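Local coordinates for Low molecular weight protein-tyrosine-phosphatase PtpA (Staphylococcus aureus, PDB 3ROF), which removes phosphate from phosphotyrosine residues of proteins and is probably secreted to counteract host defences during infection, at residues T81-F84 with D85-A89; E133-Y136 with D137-S141. All blocks are in the same frame, centred on the assembly; numbering follows the deposited sequence.

How the contacts relate
Both contacts are local and lie on opposite sides of the centre of a single chain. Contact 1, 81-84 with 85-89, is the entry of the chain into strand 86-89 of the parallel sheet; contact 2, 133-136 with 137-141, is two turns of helix 132-153. Their centres are about 21 Å apart and their nearest atoms about 9 Å. In the active site, assigned by similarity, the nucleophile Cys13 has its side chain about 10 Å from that of Ile87, while the Val135 side chain is about 4 Å from that of Arg19 and about 7 Å from that of Asp125. A phosphate ion, probably from the crystallisation liquor, lies about 5 Å from the Phe84 side chain.

Contact 1 of 2, residues T81-F84 with D85-A89; sequences TDDF and DYIVA
Phe84 and Ile87 meet where the chain leaves the loop and enters strand 86-89, their side chains crossing at about a right angle. The isoleucine does not lie over the ring: its CG1 sits at the ring edge, near the ring plane, 4.0 Å from Phe84 CD2, and 4.1 Å from Phe84 CB. With Ile87 CG1 set beside the backbone N (chi1 -56°) and the chain extended to CD1, the methyl is carried back past the phenylalanine to Asp83, where Ile87 CD1 stops 4.1 Å from Asp83 OD1. That second crossing is also roughly perpendicular, a methyl against a carboxylate oxygen that is already hydrogen-bonded.

The Asp83 carboxylate turns forward to the next peptide. Its CG is anti to its own N, and OD1 accepts a weak hydrogen bond from Phe84 N at 2.9 Å, the N-H pointing well off line at 129°. The strongest polar partner of this carboxylate is Lys106 N, bonded to OD2; OD1 also accepts from Gly107 N, just ahead of strand 108-111. On the far side of the bend, the Asp85 CB bond points away from 81-84, though CB itself still touches the Phe84 carbonyl carbon, and Asp85 OD2 is hydrogen-bonded to Asp8 N, in strand 7-13.

Farther out, the Phe84 ring meets His42 with the planes at about 45° and rests on Ala10, while Ile87 packs on Val12, Leu109 and Ile98. The chemistry is thus divided: the contact between Phe84 and Ile87 is apolar, with no hydrogen bond between the two segments, whereas the aspartates on both sides of Phe84 use their carboxylates to tie this approach to the strand to backbone amides of the neighbouring strands or their lead-in loops.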
# COMPACT_ATOMS: atom_id res chain seq x y z
N THR A 81 -11.11 -12.48 -5.24
CA THR A 81 -11.20 -11.87 -6.56
C THR A 81 -10.67 -10.44 -6.59
O THR A 81 -10.87 -9.74 -7.56
CB THR A 81 -12.67 -11.87 -7.06
OG1 THR A 81 -13.48 -11.09 -6.16
CG2 THR A 81 -13.20 -13.28 -7.11
N ASP A 82 -9.99 -10.00 -5.55
CA ASP A 82 -9.51 -8.62 -5.53
C ASP A 82 -8.45 -8.41 -6.61
O ASP A 82 -7.57 -9.26 -6.84
CB ASP A 82 -8.91 -8.27 -4.16
CG ASP A 82 -9.84 -7.50 -3.28
OD1 ASP A 82 -10.88 -6.98 -3.76
OD2 ASP A 82 -9.56 -7.40 -2.08
N ASP A 83 -8.50 -7.23 -7.22
CA ASP A 83 -7.58 -6.84 -8.27
C ASP A 83 -7.64 -5.32 -8.40
O ASP A 83 -8.67 -4.71 -8.10
CB ASP A 83 -8.00 -7.49 -9.59
CG ASP A 83 -6.85 -7.64 -10.59
OD1 ASP A 83 -5.76 -7.06 -10.39
OD2 ASP A 83 -7.06 -8.37 -11.58
N PHE A 84 -6.55 -4.72 -8.83
CA PHE A 84 -6.40 -3.30 -8.94
C PHE A 84 -5.44 -3.06 -10.10
O PHE A 84 -4.70 -3.96 -10.51
CB PHE A 84 -5.78 -2.72 -7.66
CG PHE A 84 -6.53 -3.08 -6.41
CD1 PHE A 84 -7.50 -2.27 -5.93
CD2 PHE A 84 -6.24 -4.26 -5.71
CE1 PHE A 84 -8.21 -2.60 -4.78
CE2 PHE A 84 -6.94 -4.60 -4.60
CZ PHE A 84 -7.91 -3.78 -4.12
N ASP A 85 -5.40 -1.85 -10.63
CA ASP A 85 -4.46 -1.57 -11.71
C ASP A 85 -3.00 -1.77 -11.27
O ASP A 85 -2.17 -2.28 -12.05
CB ASP A 85 -4.63 -0.15 -12.23
CG ASP A 85 -6.01 0.06 -12.81
OD1 ASP A 85 -6.33 -0.62 -13.79
OD2 ASP A 85 -6.81 0.82 -12.24
N TYR A 86 -2.70 -1.35 -10.04
CA TYR A 86 -1.37 -1.48 -9.47
C TYR A 86 -1.51 -2.04 -8.08
O TYR A 86 -2.35 -1.55 -7.32
CB TYR A 86 -0.65 -0.14 -9.40
CG TYR A 86 -0.54 0.50 -10.76
CD1 TYR A 86 0.54 0.22 -11.60
CD2 TYR A 86 -1.55 1.33 -11.24
CE1 TYR A 86 0.58 0.74 -12.90
CE2 TYR A 86 -1.49 1.86 -12.52
CZ TYR A 86 -0.42 1.57 -13.32
OH TYR A 86 -0.38 2.10 -14.59
N ILE A 87 -0.74 -3.07 -7.77
CA ILE A 87 -0.75 -3.71 -6.44
C ILE A 87 0.68 -3.62 -5.92
O ILE A 87 1.62 -4.10 -6.57
CB ILE A 87 -1.23 -5.18 -6.51
CG1 ILE A 87 -2.62 -5.26 -7.16
CG2 ILE A 87 -1.26 -5.77 -5.13
CD1 ILE A 87 -3.08 -6.62 -7.36
N VAL A 88 0.85 -3.01 -4.75
CA VAL A 88 2.17 -2.73 -4.22
C VAL A 88 2.27 -3.44 -2.86
O VAL A 88 1.69 -2.99 -1.86
CB VAL A 88 2.43 -1.23 -4.10
CG1 VAL A 88 3.84 -0.99 -3.52
CG2 VAL A 88 2.26 -0.56 -5.47
N ALA A 89 3.00 -4.54 -2.86
CA ALA A 89 3.18 -5.40 -1.71
C ALA A 89 4.34 -4.91 -0.85
O ALA A 89 5.27 -4.30 -1.36
CB ALA A 89 3.50 -6.81 -2.20

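Contact 2 of 2, residues E133-Y136 with D137-S141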
# COMPACT_ATOMS: atom_id res chain seq x y z
N GLU A 133 8.75 4.27 12.50
CA GLU A 133 9.52 5.32 11.84
C GLU A 133 10.29 4.79 10.64
O GLU A 133 10.37 5.45 9.59
CB GLU A 133 10.45 6.03 12.82
CG GLU A 133 11.10 7.23 12.19
CD GLU A 133 11.94 8.02 13.17
OE1 GLU A 133 11.64 7.92 14.39
OE2 GLU A 133 12.88 8.71 12.73
N GLY A 134 10.85 3.59 10.76
CA GLY A 134 11.56 3.00 9.66
C GLY A 134 10.66 2.72 8.48
O GLY A 134 11.03 2.90 7.32
N VAL A 135 9.44 2.28 8.75
CA VAL A 135 8.45 2.04 7.70
C VAL A 135 8.10 3.34 7.00
O VAL A 135 8.04 3.42 5.76
CB VAL A 135 7.22 1.31 8.26
CG1 VAL A 135 6.13 1.24 7.19
CG2 VAL A 135 7.59 -0.08 8.78
N TYR A 136 7.85 4.38 7.80
CA TYR A 136 7.57 5.71 7.26
C TYR A 136 8.69 6.14 6.32
O TYR A 136 8.43 6.59 5.20
CB TYR A 136 7.41 6.68 8.43
CG TYR A 136 7.20 8.12 8.04
CD1 TYR A 136 5.95 8.59 7.70
CD2 TYR A 136 8.26 9.00 8.03
CE1 TYR A 136 5.75 9.93 7.34
CE2 TYR A 136 8.10 10.33 7.67
CZ TYR A 136 6.85 10.78 7.34
OH TYR A 136 6.70 12.12 7.01
N ASP A 137 9.94 6.02 6.75
CA ASP A 137 11.07 6.42 5.93
C ASP A 137 11.09 5.62 4.62
O ASP A 137 11.37 6.17 3.56
CB ASP A 137 12.38 6.25 6.68
CG ASP A 137 12.55 7.18 7.85
OD1 ASP A 137 11.82 8.14 8.00
OD2 ASP A 137 13.48 6.93 8.65
N MET A 138 10.78 4.32 4.69
CA MET A 138 10.75 3.49 3.50
C MET A 138 9.66 3.94 2.54
O MET A 138 9.90 4.06 1.32
CB MET A 138 10.55 2.02 3.87
CG MET A 138 11.85 1.40 4.33
SD MET A 138 11.58 -0.27 4.95
CE MET A 138 13.26 -0.92 4.94
N VAL A 139 8.46 4.23 3.04
CA VAL A 139 7.42 4.74 2.15
C VAL A 139 7.82 6.07 1.52
O VAL A 139 7.67 6.26 0.31
CB VAL A 139 6.08 4.93 2.91
CG1 VAL A 139 5.03 5.54 1.98
CG2 VAL A 139 5.58 3.59 3.43
N LEU A 140 8.39 6.98 2.30
CA LEU A 140 8.81 8.26 1.73
C LEU A 140 9.87 8.06 0.65
O LEU A 140 9.94 8.81 -0.33
CB LEU A 140 9.33 9.22 2.81
CG LEU A 140 8.30 10.24 3.26
CD1 LEU A 140 7.06 9.58 3.85
CD2 LEU A 140 8.95 11.18 4.24
N SER A 141 10.72 7.04 0.78
CA SER A 141 11.77 6.83 -0.19
C SER A 141 11.22 6.37 -1.54
O SER A 141 11.88 6.53 -2.56
CB SER A 141 12.80 5.86 0.34
OG SER A 141 12.41 4.50 0.24
O HOH W 1 14.64 8.78 10.20
O HOH W 2 11.23 9.84 10.27
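Asp137, Met138, Val139 and Leu140 donate their backbone N-H groups to Glu133 O, Gly134 O, Val135 O and Tyr136 O respectively, each four residues earlier, with N to O distances of 2.9 to 3.0 Å, as in a regular alpha-helix. On this frame Tyr136 and Leu140, one turn apart, make the closest side-chain meeting. Leu140 CD1 lies over one face of the phenol ring, 3.8 Å from the Tyr136 ring centroid and 18° off the normal, a CH-pi contact shifted toward the rim. The other methyl, Leu140 CD2, sits 3.6 Å from Tyr136 CE2, near OH as well. Tyr136 CG is anti to its backbone N (chi1 177°), which carries the ring out from the helix beside the leucine; Asp137 OD1 approaches Tyr136 CD2 at 3.7 Å, with the carboxylate plane turned 60° from the ring. The ring also stacks with His66.

On the inner side, Val135 and Val139 form a looser apolar ridge, Val135 CG1 to Val139 CG2 4.5 Å. This ridge faces helix 19-33: Val135 packs on Met22, and Val139 on Ile26.

Glu133 and Asp137 put two carboxylates on another flank, with Glu133 OE2 and Asp137 OD2 4.5 Å apart. Two waters span the gap. One donates to Glu133 OE2 and, at 2.7 Å, to Asp137 OD2; the second gives a weak bond to Glu133 OE2 and a firmer one to Asp137 OD1. Water protons pointed at both acids would ease the repulsion, although the pairing probably still raises the affinity of either group for a proton. The helix therefore carries distinct chemistry around its girth: a valine ridge against helix 19-33, an aromatic-aliphatic pair, and a hydrated acidic patch.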